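Side-chain contacts in choline binding protein PCPA (Streptococcus pneumoniae, PDB 4CP6), which is a pneumococcal surface antigen of the choline-binding family, built on leucine-rich repeats and probably attached to the bacterial cell wall: residues Ala51-Gly55 with Lys56-Ile60; Thr74-Ser78 with Gln79-Tyr83; Tyr93-Ser96 with Ser97-Ile100; Lys105-Lys109 with Lys110-Gly114; Arg134-Phe138 with Ser139-Glu143. All blocks are in the same frame, centred on the assembly; numbering follows the deposited sequence. Where two conformers were deposited one is given.

Contact 1 of 5, residues Ala51-Gly55 with Lys56-Ile60; sequences AGQDG and KPFTI
K56 ends the Q53-K56 turn and reaches back over it to G52 and Q53. Its backbone N donates to Q53 O at 3.3 Å, closing the type II beta turn; G55 occupies the third position of that turn with a positive phi. The side chain of K56 starts beside its own backbone N, runs extended through CE and bends only at its last torsion (chi4 68°), which drops NZ onto G52 O at 2.9 Å. That donor is tilted 34° from the carbonyl plane of G52. The same ammonium group donates to a water, 3.2 Å from NZ, which itself donates to D54 O at 2.7 Å, while a second water lies within hydrogen-bonding distance of Q53 O and K56 O, though it has more acceptors near it than protons to give. Past P57, F58 turns back toward the 3-10 segment 51-53: its ring atom CD1 lies 3.9 Å from Q53 NE2, an oblique approach with amide and ring planes 83° apart. Q53 OE1 bonds to the backbone N of E50, and the F58 ring meets F49 edge-to-face. F58 itself already lies in strand 57-59, its backbone bonded to S97 and T99. The chemistry is that of a solvent-facing loop: one lysine ammonium group spans two backbone carbonyls, G52 directly and D54 through water, so polar bonds more than apolar packing hold the turn.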
loop_
_atom_site.group_PDB
_atom_site.type_symbol
_atom_site.label_atom_id
_atom_site.label_comp_id
_atom_site.label_asym_id
_atom_site.label_seq_id
_atom_site.Cartn_x
_atom_site.Cartn_y
_atom_site.Cartn_z
ATOM N N ALA A 51 19.631 26.831 16.441
ATOM C CA ALA A 51 19.961 27.265 15.086
ATOM C C ALA A 51 21.202 26.573 14.569
ATOM O O ALA A 51 21.216 26.129 13.426
ATOM C CB ALA A 51 20.155 28.780 15.056
ATOM N N GLY A 52 22.236 26.475 15.416
ATOM C CA GLY A 52 23.512 25.874 15.039
ATOM C C GLY A 52 23.440 24.397 14.721
ATOM O O GLY A 52 24.351 23.875 14.073
ATOM N N GLN A 53 22.364 23.721 15.178
ATOM C CA GLN A 53 22.134 22.283 14.931
ATOM C C GLN A 53 21.442 22.053 13.597
ATOM O O GLN A 53 21.444 20.916 13.112
ATOM C CB GLN A 53 21.297 21.685 16.082
ATOM C CG GLN A 53 22.058 21.556 17.406
ATOM C CD GLN A 53 21.221 21.032 18.565
ATOM O OE1 GLN A 53 20.163 21.578 18.964
ATOM N NE2 GLN A 53 21.728 19.990 19.209
ATOM N N ASP A 54 20.852 23.092 12.986
ATOM C CA ASP A 54 20.156 22.955 11.699
ATOM C C ASP A 54 21.093 22.431 10.612
ATOM O O ASP A 54 22.187 22.972 10.429
ATOM C CB ASP A 54 19.609 24.320 11.251
ATOM C CG ASP A 54 18.554 24.232 10.167
ATOM O OD1 ASP A 54 17.756 23.261 10.182
ATOM O OD2 ASP A 54 18.429 25.194 9.383
ATOM N N GLY A 55 20.687 21.354 9.922
ATOM C CA GLY A 55 21.457 20.792 8.814
ATOM C C GLY A 55 22.790 20.176 9.193
ATOM O O GLY A 55 23.660 20.009 8.336
ATOM N N LYS A 56 22.938 19.764 10.465
ATOM C CA LYS A 56 24.169 19.123 10.947
ATOM C C LYS A 56 23.806 17.801 11.626
ATOM O O LYS A 56 22.657 17.632 12.039
ATOM C CB LYS A 56 24.907 20.050 11.935
ATOM C CG LYS A 56 25.438 21.321 11.276
ATOM C CD LYS A 56 26.447 22.059 12.130
ATOM C CE LYS A 56 26.806 23.377 11.477
ATOM N NZ LYS A 56 25.661 24.335 11.486
ATOM N N PRO A 57 24.749 16.841 11.742
ATOM C CA PRO A 57 24.422 15.561 12.384
ATOM C C PRO A 57 24.095 15.701 13.861
ATOM O O PRO A 57 24.650 16.555 14.572
ATOM C CB PRO A 57 25.707 14.742 12.199
ATOM C CG PRO A 57 26.390 15.375 11.036
ATOM C CD PRO A 57 26.142 16.836 11.255
ATOM N N PHE A 58 23.171 14.857 14.340
ATOM C CA PHE A 58 22.779 14.862 15.732
ATOM C C PHE A 58 22.748 13.429 16.251
ATOM O O PHE A 58 22.349 12.518 15.499
ATOM C CB PHE A 58 21.373 15.476 15.866
ATOM C CG PHE A 58 20.771 15.391 17.252
ATOM C CD1 PHE A 58 21.188 16.258 18.260
ATOM C CD2 PHE A 58 19.764 14.469 17.547
ATOM C CE1 PHE A 58 20.631 16.193 19.537
ATOM C CE2 PHE A 58 19.215 14.401 18.833
ATOM C CZ PHE A 58 19.638 15.274 19.810
ATOM N N THR A 59 23.138 13.215 17.503
ATOM C CA THR A 59 23.092 11.917 18.155
ATOM C C THR A 59 22.110 11.954 19.317
ATOM O O THR A 59 22.192 12.828 20.184
ATOM C CB THR A 59 24.495 11.470 18.617
ATOM O OG1 THR A 59 25.313 11.376 17.457
ATOM C CG2 THR A 59 24.481 10.097 19.323
ATOM N N ILE A 60 21.165 11.023 19.335
ATOM C CA ILE A 60 20.220 10.946 20.436
ATOM C C ILE A 60 20.981 10.511 21.677
ATOM O O ILE A 60 21.692 9.496 21.644
ATOM C CB ILE A 60 19.085 9.938 20.141
ATOM C CG1 ILE A 60 18.270 10.397 18.952
ATOM C CG2 ILE A 60 18.179 9.747 21.379
ATOM C CD1 ILE A 60 17.224 9.297 18.427
HETATM O O HOH W 1 22.609 18.872 14.703
HETATM O O HOH W 2 24.224 23.530 8.695
#

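Contact 2 of 5, residues Thr74-Ser78 with Gln79-Tyr83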
loop_
_atom_site.group_PDB
_atom_site.type_symbol
_atom_site.label_atom_id
_atom_site.label_comp_id
_atom_site.label_asym_id
_atom_site.label_seq_id
_atom_site.Cartn_x
_atom_site.Cartn_y
_atom_site.Cartn_z
ATOM N N THR A 74 15.616 4.297 26.530
ATOM C CA THR A 74 15.247 3.045 25.853
ATOM C C THR A 74 14.231 3.238 24.734
ATOM O O THR A 74 13.966 2.288 23.982
ATOM C CB THR A 74 14.712 2.056 26.894
ATOM O OG1 THR A 74 13.618 2.661 27.572
ATOM C CG2 THR A 74 15.779 1.653 27.943
ATOM N N GLU A 75 13.604 4.412 24.660
ATOM C CA GLU A 75 12.573 4.643 23.647
ATOM C C GLU A 75 12.618 6.029 23.088
ATOM O O GLU A 75 12.975 6.981 23.796
ATOM C CB GLU A 75 11.167 4.388 24.233
ATOM C CG GLU A 75 11.019 3.009 24.862
ATOM C CD GLU A 75 9.613 2.561 25.176
ATOM O OE1 GLU A 75 8.661 3.243 24.736
ATOM O OE2 GLU A 75 9.465 1.536 25.882
ATOM N N VAL A 76 12.237 6.161 21.810
ATOM C CA VAL A 76 12.000 7.453 21.188
ATOM C C VAL A 76 10.490 7.691 21.334
ATOM O O VAL A 76 9.681 6.901 20.806
ATOM C CB VAL A 76 12.450 7.519 19.719
ATOM C CG1 VAL A 76 12.001 8.825 19.080
ATOM C CG2 VAL A 76 13.973 7.360 19.617
ATOM N N ALA A 77 10.104 8.754 22.069
ATOM C CA ALA A 77 8.692 9.030 22.289
ATOM C C ALA A 77 7.988 9.485 21.014
ATOM O O ALA A 77 8.608 10.077 20.125
ATOM C CB ALA A 77 8.540 10.104 23.350
ATOM N N SER A 78 6.650 9.321 20.966
ATOM C CA SER A 78 5.889 9.841 19.853
ATOM C C SER A 78 6.194 11.345 19.699
ATOM O O SER A 78 6.264 12.086 20.703
ATOM C CB SER A 78 4.398 9.679 20.097
ATOM O OG SER A 78 4.114 8.296 20.167
ATOM N N GLN A 79 6.352 11.809 18.447
ATOM C CA GLN A 79 6.626 13.203 18.083
ATOM C C GLN A 79 8.008 13.700 18.491
ATOM O O GLN A 79 8.351 14.805 18.097
ATOM C CB GLN A 79 5.552 14.170 18.674
ATOM C CG GLN A 79 4.087 13.724 18.509
ATOM C CD GLN A 79 3.609 13.699 17.078
ATOM O OE1 GLN A 79 4.192 14.327 16.184
ATOM N NE2 GLN A 79 2.581 12.919 16.815
ATOM N N ALA A 80 8.825 12.907 19.220
ATOM C CA ALA A 80 10.093 13.463 19.731
ATOM C C ALA A 80 10.987 14.069 18.671
ATOM O O ALA A 80 11.535 15.166 18.873
ATOM C CB ALA A 80 10.853 12.416 20.526
ATOM N N PHE A 81 11.150 13.370 17.543
ATOM C CA PHE A 81 11.985 13.881 16.470
ATOM C C PHE A 81 11.160 14.144 15.218
ATOM O O PHE A 81 11.625 14.000 14.080
ATOM C CB PHE A 81 13.224 13.013 16.246
ATOM C CG PHE A 81 14.076 13.002 17.489
ATOM C CD1 PHE A 81 14.758 14.157 17.903
ATOM C CD2 PHE A 81 14.165 11.871 18.279
ATOM C CE1 PHE A 81 15.517 14.164 19.071
ATOM C CE2 PHE A 81 14.914 11.885 19.466
ATOM C CZ PHE A 81 15.582 13.035 19.857
ATOM N N SER A 82 9.909 14.556 15.435
ATOM C CA SER A 82 9.087 14.909 14.303
ATOM C C SER A 82 9.431 16.318 13.831
ATOM O O SER A 82 9.903 17.165 14.623
ATOM C CB SER A 82 7.606 14.823 14.644
ATOM O OG SER A 82 7.325 15.748 15.674
ATOM N N TYR A 83 9.182 16.570 12.571
ATOM C CA TYR A 83 9.403 17.871 11.981
ATOM C C TYR A 83 8.052 18.364 11.574
ATOM O O TYR A 83 7.338 17.699 10.803
ATOM C CB TYR A 83 10.367 17.824 10.774
ATOM C CG TYR A 83 10.375 19.145 10.037
ATOM C CD1 TYR A 83 11.177 20.202 10.472
ATOM C CD2 TYR A 83 9.416 19.421 9.058
ATOM C CE1 TYR A 83 11.120 21.454 9.856
ATOM C CE2 TYR A 83 9.294 20.695 8.495
ATOM C CZ TYR A 83 10.157 21.706 8.890
ATOM O OH TYR A 83 10.060 22.953 8.302
#
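V76 and F81 make the closest apolar contact between the strand end and the loop: V76 CG1 lies 3.8 Å from F81 CD2, at the edge of the ring and near its plane, and the two side chains cross at about a right angle. The same methyl group touches A80 CB at 4.0 Å. CG1 stands anti to the backbone N (chi1 172°), which sets it against A80 and F81. A80 CB also lies 4.3 Å from A77 CB, so the small side chain of A80 is shared between two residues of segment 74-78.

Behind this packing is a type II beta turn from A77 to A80, closed by A80 N donating to A77 O at 3.0 Å with an N-H...O angle of 162°; the donor sits above the carbonyl plane. Q79 takes the third position of the turn, with a positive phi of 69°. A type I turn from Q79 to S82 overlaps it, sharing Q79 and A80, and is closed by S82 N donating to Q79 O at 3.1 Å. In the conformer given, S82 OG also donates to Q79 O, at 2.8 Å, a bond less certain because a second conformer was deposited.

The next shell fixes the polar ends: Q79 OE1 bonds to Y84 OH, and S78 OG to K109 O. F81 also packs on V40 and I60. The two overlapping turns thus lead the chain off strand 69-76, which pairs in parallel with strands 35-40 and 106-107, into the loop that runs on to strand 97-100.

Contact 3 of 5, residues Tyr93-Ser96 with Ser97-Ile100; sequences YYPS and SITI
I98 has CG1 beside its backbone N (chi1 -63°) and CD1 extended beyond it (chi2 171°), which carries the methyl tip back to Y94, whose ring is swung anti to the backbone N (chi1 -161°). The two side chains meet at about a right angle. I98 CD1 lies 3.9 Å from Y94 CZ and 3.4 Å from Y94 OH, approaching the phenol end obliquely. P95 packs alongside both: its CG is 3.8 Å from I98 CG1, and its CD rests 3.3 Å above one face of the Y94 ring, toward the rim. The isoleucine thus touches both the proline ring and the phenol end of the tyrosine.

No hydrogen bond crosses between the two segments, and S97 N is buried here without a partner in the model. Polar anchoring comes from elsewhere: Y94 OH bonds to F81 O and S115 OG, Y94 N to D54 OD1. F49 meets the Y94 ring edge-to-face.

I98 lies in strand 97-100, between strands 57-59 and 119-122 in a parallel sheet. Strand isoleucines that pack against their neighbours, I98 on I60 and I100 on I120, are consistent with the solenoid of leucine-rich repeat proteins.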
loop_
_atom_site.group_PDB
_atom_site.type_symbol
_atom_site.label_atom_id
_atom_site.label_comp_id
_atom_site.label_asym_id
_atom_site.label_seq_id
_atom_site.Cartn_x
_atom_site.Cartn_y
_atom_site.Cartn_z
ATOM N N TYR A 93 14.365 24.428 12.984
ATOM C CA TYR A 93 15.674 23.800 12.836
ATOM C C TYR A 93 15.601 22.294 12.944
ATOM O O TYR A 93 14.805 21.770 13.717
ATOM C CB TYR A 93 16.643 24.354 13.881
ATOM C CG TYR A 93 16.663 25.865 13.880
ATOM C CD1 TYR A 93 17.006 26.573 12.733
ATOM C CD2 TYR A 93 16.343 26.585 15.028
ATOM C CE1 TYR A 93 17.032 27.968 12.725
ATOM C CE2 TYR A 93 16.349 27.978 15.026
ATOM C CZ TYR A 93 16.716 28.660 13.881
ATOM O OH TYR A 93 16.721 30.039 13.904
ATOM N N TYR A 94 16.426 21.589 12.173
ATOM C CA TYR A 94 16.361 20.133 12.222
ATOM C C TYR A 94 17.682 19.573 11.712
ATOM O O TYR A 94 18.235 20.099 10.758
ATOM C CB TYR A 94 15.166 19.616 11.360
ATOM C CG TYR A 94 14.779 18.204 11.723
ATOM C CD1 TYR A 94 15.425 17.115 11.139
ATOM C CD2 TYR A 94 13.802 17.950 12.689
ATOM C CE1 TYR A 94 15.151 15.811 11.554
ATOM C CE2 TYR A 94 13.480 16.644 13.068
ATOM C CZ TYR A 94 14.146 15.575 12.477
ATOM O OH TYR A 94 13.853 14.278 12.828
ATOM N N PRO A 95 18.196 18.497 12.335
ATOM C CA PRO A 95 19.476 17.931 11.897
ATOM C C PRO A 95 19.460 17.308 10.507
ATOM O O PRO A 95 18.411 16.937 9.987
ATOM C CB PRO A 95 19.796 16.870 12.960
ATOM C CG PRO A 95 18.575 16.647 13.717
ATOM C CD PRO A 95 17.681 17.832 13.541
ATOM N N SER A 96 20.654 17.146 9.916
ATOM C CA SER A 96 20.762 16.528 8.584
ATOM C C SER A 96 20.775 14.990 8.668
ATOM O O SER A 96 20.514 14.305 7.672
ATOM C CB SER A 96 22.055 16.991 7.940
ATOM O OG SER A 96 23.137 16.718 8.813
ATOM N N SER A 97 21.145 14.456 9.824
ATOM C CA SER A 97 21.195 13.012 10.073
ATOM C C SER A 97 21.019 12.802 11.553
ATOM O O SER A 97 21.317 13.713 12.340
ATOM C CB SER A 97 22.521 12.406 9.609
ATOM O OG SER A 97 23.587 12.793 10.464
ATOM N N ILE A 98 20.516 11.635 11.957
ATOM C CA ILE A 98 20.326 11.330 13.356
ATOM C C ILE A 98 20.926 9.973 13.609
ATOM O O ILE A 98 20.648 9.032 12.838
ATOM C CB ILE A 98 18.844 11.406 13.827
ATOM C CG1 ILE A 98 18.289 12.862 13.682
ATOM C CG2 ILE A 98 18.716 10.889 15.277
ATOM C CD1 ILE A 98 16.785 13.013 13.916
ATOM N N THR A 99 21.752 9.866 14.658
ATOM C CA THR A 99 22.358 8.614 15.090
ATOM C C THR A 99 21.591 8.096 16.292
ATOM O O THR A 99 21.327 8.851 17.245
ATOM C CB THR A 99 23.848 8.810 15.369
ATOM O OG1 THR A 99 24.495 9.108 14.136
ATOM C CG2 THR A 99 24.498 7.582 16.007
ATOM N N ILE A 100 21.189 6.804 16.229
ATOM C CA ILE A 100 20.414 6.165 17.269
ATOM C C ILE A 100 21.331 5.268 18.082
ATOM O O ILE A 100 21.935 4.356 17.514
ATOM C CB ILE A 100 19.265 5.362 16.619
ATOM C CG1 ILE A 100 18.368 6.323 15.783
ATOM C CG2 ILE A 100 18.478 4.578 17.667
ATOM C CD1 ILE A 100 17.063 5.708 15.187
#

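Contact 4 of 5, residues Lys105-Lys109 with Lys110-Gly114; sequences KKIQK and KGFHG
G111 N donates to Q108 O at 3.0 Å, the bond that closes a type II beta turn from Q108 to G111. This turn leads the chain off strand 106-107 within a coil of the leucine-rich repeat solenoid. The N-H...O angle is a bent 135°, and the donor stands above the carbonyl plane of Q108. K110 holds the third position with a positive phi of 58°. At the fourth, G111 lets its backbone lie close under the side chain of I107, with CA 4.2 Å from I107 CG2. A weak backbone bond from H113 N to K110 O, 3.3 Å, overlaps the end of the turn.

Inside the bend, I107 and F112 cross at about a right angle. F112 swings its ring back with CG beside the backbone N (chi1 -66°), bringing one edge against the isoleucine. The lysines behave differently: K109 and K110 both run extended away from the turn, and the K110 side chain touches Q79 and R134.

F112 also stacks on F136 and packs on I98 and I100, while H113 ND1 bonds to D137 OD1 and its ring stacks on Y84. Both branches of I107 take part against the ring: CG2 lies in its plane, 3.8 Å from F112 CD1 and 3.9 Å from F112 CE1, and the other branch brings I107 CD1 to 3.9 Å from F112 CE1.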
loop_
_atom_site.group_PDB
_atom_site.type_symbol
_atom_site.label_atom_id
_atom_site.label_comp_id
_atom_site.label_asym_id
_atom_site.label_seq_id
_atom_site.Cartn_x
_atom_site.Cartn_y
_atom_site.Cartn_z
ATOM N N LYS A 105 15.259 0.630 22.243
ATOM C CA LYS A 105 14.564 -0.619 21.950
ATOM C C LYS A 105 13.262 -0.396 21.168
ATOM O O LYS A 105 12.778 -1.327 20.536
ATOM C CB LYS A 105 14.255 -1.368 23.251
ATOM C CG LYS A 105 13.895 -2.836 22.981
ATOM C CD LYS A 105 13.962 -3.681 24.242
ATOM C CE LYS A 105 13.497 -5.094 23.976
ATOM N NZ LYS A 105 13.867 -6.025 25.079
ATOM N N LYS A 106 12.657 0.793 21.256
ATOM C CA LYS A 106 11.401 1.056 20.571
ATOM C C LYS A 106 11.371 2.465 20.070
ATOM O O LYS A 106 11.793 3.380 20.781
ATOM C CB LYS A 106 10.226 0.830 21.534
ATOM C CG LYS A 106 8.854 1.000 20.885
ATOM C CD LYS A 106 7.762 0.202 21.570
ATOM C CE LYS A 106 7.361 0.772 22.903
ATOM N NZ LYS A 106 6.109 0.154 23.427
ATOM N N ILE A 107 10.844 2.661 18.878
ATOM C CA ILE A 107 10.521 3.965 18.304
ATOM C C ILE A 107 9.000 4.003 18.320
ATOM O O ILE A 107 8.341 3.195 17.646
ATOM C CB ILE A 107 11.109 4.193 16.903
ATOM C CG1 ILE A 107 12.660 4.266 16.985
ATOM C CG2 ILE A 107 10.515 5.504 16.323
ATOM C CD1 ILE A 107 13.395 4.143 15.605
ATOM N N GLN A 108 8.430 4.850 19.160
ATOM C CA GLN A 108 6.984 4.986 19.293
ATOM C C GLN A 108 6.353 5.584 18.032
ATOM O O GLN A 108 7.048 6.105 17.148
ATOM C CB GLN A 108 6.644 5.848 20.514
ATOM C CG GLN A 108 6.990 5.147 21.831
ATOM C CD GLN A 108 6.840 6.031 23.045
ATOM O OE1 GLN A 108 7.448 5.774 24.124
ATOM N NE2 GLN A 108 6.057 7.082 22.911
ATOM N N LYS A 109 5.014 5.536 17.965
ATOM C CA LYS A 109 4.302 6.043 16.788
ATOM C C LYS A 109 4.693 7.479 16.490
ATOM O O LYS A 109 4.815 8.294 17.418
ATOM C CB LYS A 109 2.769 5.940 16.933
ATOM C CG LYS A 109 2.200 6.575 18.176
ATOM C CD LYS A 109 0.707 6.279 18.303
ATOM C CE LYS A 109 0.143 7.099 19.433
ATOM N NZ LYS A 109 -1.344 7.111 19.421
ATOM N N LYS A 110 4.946 7.786 15.217
ATOM C CA LYS A 110 5.300 9.150 14.803
ATOM C C LYS A 110 6.547 9.683 15.509
ATOM O O LYS A 110 6.735 10.907 15.577
ATOM C CB LYS A 110 4.087 10.088 14.987
ATOM C CG LYS A 110 2.990 9.747 13.977
ATOM C CD LYS A 110 1.871 10.733 13.938
ATOM C CE LYS A 110 1.035 10.402 12.725
ATOM N NZ LYS A 110 -0.018 11.445 12.512
ATOM N N GLY A 111 7.455 8.795 15.945
ATOM C CA GLY A 111 8.672 9.288 16.608
ATOM C C GLY A 111 9.510 10.192 15.724
ATOM O O GLY A 111 10.186 11.092 16.238
ATOM N N PHE A 112 9.491 9.979 14.390
ATOM C CA PHE A 112 10.263 10.749 13.415
ATOM C C PHE A 112 9.353 11.231 12.289
ATOM O O PHE A 112 9.794 11.382 11.147
ATOM C CB PHE A 112 11.419 9.906 12.846
ATOM C CG PHE A 112 12.487 9.524 13.845
ATOM C CD1 PHE A 112 12.329 8.418 14.673
ATOM C CD2 PHE A 112 13.677 10.238 13.918
ATOM C CE1 PHE A 112 13.348 8.024 15.546
ATOM C CE2 PHE A 112 14.670 9.876 14.814
ATOM C CZ PHE A 112 14.504 8.780 15.631
ATOM N N HIS A 113 8.066 11.530 12.603
ATOM C CA HIS A 113 7.157 11.978 11.561
ATOM C C HIS A 113 7.769 13.174 10.798
ATOM O O HIS A 113 8.193 14.141 11.451
ATOM C CB HIS A 113 5.785 12.388 12.139
ATOM C CG HIS A 113 5.022 13.227 11.172
ATOM N ND1 HIS A 113 4.219 12.661 10.214
ATOM C CD2 HIS A 113 5.069 14.569 10.960
ATOM C CE1 HIS A 113 3.793 13.664 9.453
ATOM N NE2 HIS A 113 4.266 14.827 9.889
ATOM N N GLY A 114 7.717 13.154 9.476
ATOM C CA GLY A 114 8.188 14.255 8.645
ATOM C C GLY A 114 9.658 14.583 8.770
ATOM O O GLY A 114 10.098 15.623 8.254
#

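Contact 5 of 5, residues Arg134-Phe138 with Ser139-Glu143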
loop_
_atom_site.group_PDB
_atom_site.type_symbol
_atom_site.label_atom_id
_atom_site.label_comp_id
_atom_site.label_asym_id
_atom_site.label_seq_id
_atom_site.Cartn_x
_atom_site.Cartn_y
_atom_site.Cartn_z
ATOM N N ARG A 134 3.678 4.727 11.640
ATOM C CA ARG A 134 3.997 6.060 11.105
ATOM C C ARG A 134 5.257 6.679 11.699
ATOM O O ARG A 134 5.387 7.918 11.733
ATOM C CB ARG A 134 2.767 7.000 11.233
ATOM C CG ARG A 134 1.620 6.511 10.369
ATOM C CD ARG A 134 0.412 7.437 10.380
ATOM N NE ARG A 134 -0.610 6.982 9.423
ATOM C CZ ARG A 134 -0.597 7.273 8.115
ATOM N NH1 ARG A 134 0.359 8.056 7.604
ATOM N NH2 ARG A 134 -1.549 6.798 7.312
ATOM N N ALA A 135 6.203 5.847 12.153
ATOM C CA ALA A 135 7.405 6.429 12.757
ATOM C C ALA A 135 8.160 7.366 11.829
ATOM O O ALA A 135 8.727 8.361 12.311
ATOM C CB ALA A 135 8.323 5.335 13.243
ATOM N N PHE A 136 8.167 7.086 10.524
ATOM C CA PHE A 136 8.898 7.879 9.545
ATOM C C PHE A 136 7.973 8.291 8.418
ATOM O O PHE A 136 8.453 8.511 7.299
ATOM C CB PHE A 136 10.089 7.071 8.986
ATOM C CG PHE A 136 11.145 6.728 10.006
ATOM C CD1 PHE A 136 12.179 7.613 10.278
ATOM C CD2 PHE A 136 11.078 5.542 10.739
ATOM C CE1 PHE A 136 13.167 7.297 11.211
ATOM C CE2 PHE A 136 12.061 5.233 11.688
ATOM C CZ PHE A 136 13.081 6.129 11.928
ATOM N N ASP A 137 6.658 8.476 8.688
ATOM C CA ASP A 137 5.816 8.863 7.570
ATOM C C ASP A 137 6.135 10.290 7.113
ATOM O O ASP A 137 6.509 11.147 7.923
ATOM C CB ASP A 137 4.320 8.630 7.814
ATOM C CG ASP A 137 3.661 9.515 8.841
ATOM O OD1 ASP A 137 4.373 10.054 9.711
ATOM O OD2 ASP A 137 2.417 9.666 8.772
ATOM N N PHE A 138 6.046 10.537 5.807
ATOM C CA PHE A 138 6.318 11.853 5.197
ATOM C C PHE A 138 7.770 12.295 5.445
ATOM O O PHE A 138 8.084 13.485 5.330
ATOM C CB PHE A 138 5.306 12.918 5.694
ATOM C CG PHE A 138 3.885 12.575 5.303
ATOM C CD1 PHE A 138 3.391 12.911 4.042
ATOM C CD2 PHE A 138 3.050 11.887 6.179
ATOM C CE1 PHE A 138 2.082 12.597 3.683
ATOM C CE2 PHE A 138 1.726 11.592 5.824
ATOM C CZ PHE A 138 1.265 11.916 4.571
ATOM N N SER A 139 8.673 11.348 5.757
ATOM C CA SER A 139 10.048 11.740 6.028
ATOM C C SER A 139 10.829 12.065 4.744
ATOM O O SER A 139 10.419 11.692 3.620
ATOM C CB SER A 139 10.780 10.663 6.813
ATOM O OG SER A 139 11.250 9.647 5.944
ATOM N N GLU A 140 11.978 12.739 4.928
ATOM C CA GLU A 140 12.902 13.052 3.827
ATOM C C GLU A 140 14.070 12.056 3.805
ATOM O O GLU A 140 15.083 12.289 3.148
ATOM C CB GLU A 140 13.435 14.476 3.984
ATOM C CG GLU A 140 12.320 15.508 4.000
ATOM C CD GLU A 140 12.751 16.955 3.889
ATOM O OE1 GLU A 140 13.902 17.221 3.475
ATOM O OE2 GLU A 140 11.916 17.830 4.205
ATOM N N LEU A 141 13.905 10.907 4.496
ATOM C CA LEU A 141 14.916 9.872 4.553
ATOM C C LEU A 141 15.309 9.416 3.149
ATOM O O LEU A 141 14.438 9.180 2.320
ATOM C CB LEU A 141 14.300 8.680 5.296
ATOM C CG LEU A 141 15.164 7.548 5.790
ATOM C CD1 LEU A 141 16.263 8.066 6.736
ATOM C CD2 LEU A 141 14.278 6.566 6.574
ATOM N N GLU A 142 16.605 9.293 2.903
ATOM C CA GLU A 142 17.079 8.807 1.620
ATOM C C GLU A 142 17.617 7.420 1.719
ATOM O O GLU A 142 17.517 6.679 0.751
ATOM C CB GLU A 142 18.121 9.756 1.011
ATOM C CG GLU A 142 17.477 11.109 0.756
ATOM C CD GLU A 142 18.371 12.141 0.110
ATOM O OE1 GLU A 142 19.587 11.882 -0.026
ATOM O OE2 GLU A 142 17.853 13.227 -0.231
ATOM N N GLU A 143 18.241 7.077 2.844
ATOM C CA GLU A 143 18.857 5.767 3.044
ATOM C C GLU A 143 18.753 5.344 4.491
ATOM O O GLU A 143 18.975 6.159 5.397
ATOM C CB GLU A 143 20.374 5.839 2.716
ATOM C CG GLU A 143 20.701 5.920 1.231
ATOM C CD GLU A 143 22.150 5.660 0.854
ATOM O OE1 GLU A 143 22.991 5.484 1.765
ATOM O OE2 GLU A 143 22.442 5.629 -0.364
#
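S139 and F136 carry most of this contact, with F138 at its outer side. S139 N donates to F136 O at 3.2 Å, with an N-H...O angle of 141° and the donor above the carbonyl plane; this closes a type II beta turn from F136 to S139. S139 CB lies 3.2 Å from F136 O, so the same residue meets that oxygen with both N and CB. The hydroxyl of S139 lies between its backbone N and carbonyl carbon (chi1 82°), where OG accepts from L141 N at 3.3 Å along a fairly straight path of 159°. That makes an ST turn, and OG is also bonded to S161 OG.

The F136 ring packs inward, on I120 and beside L141, which touches I120 as well. L141 CD2 comes to 4.4 Å from F136 CD1, an oblique and loose approach. The F136 ring runs nearly parallel to that of F158. F138, third in the turn with a positive phi, touches S139 N with CB alone, at 3.7 Å, while its ring stacks on F160.

The overlapping type I turn, R134 to D137, is braced by a salt bridge: R134 NH1 reaches D137 OD2 at 2.9 Å on the anti side of the carboxylate, nearly in the guanidinium plane.

Chemically, S139 does double duty, its backbone N closing one turn and its hydroxyl accepting from the N-H two residues on, so N and OG of one buried serine both have partners, while F136 packs inward and F138 stays at the surface.

Contact 1 lies at the surface, where lysine, water and backbone carbonyls do the work; contacts 2, 3 and 5 are buried, and contact 4 partly so. Contacts 1 and 3 hold neighbouring strands of one parallel sheet, 57-59 and 97-100, joined by F58 O to T99 N. Contacts 2 and 4 stand likewise on strands 69-76 and 106-107, their centres about 5 Å apart, and both place an aliphatic side chain at a phenylalanine edge beside a type II turn. Contact 5 continues the series one coil on, bonded to contact 4 through H113 and D137. Contact 3 differs in having no hydrogen bond between its segments.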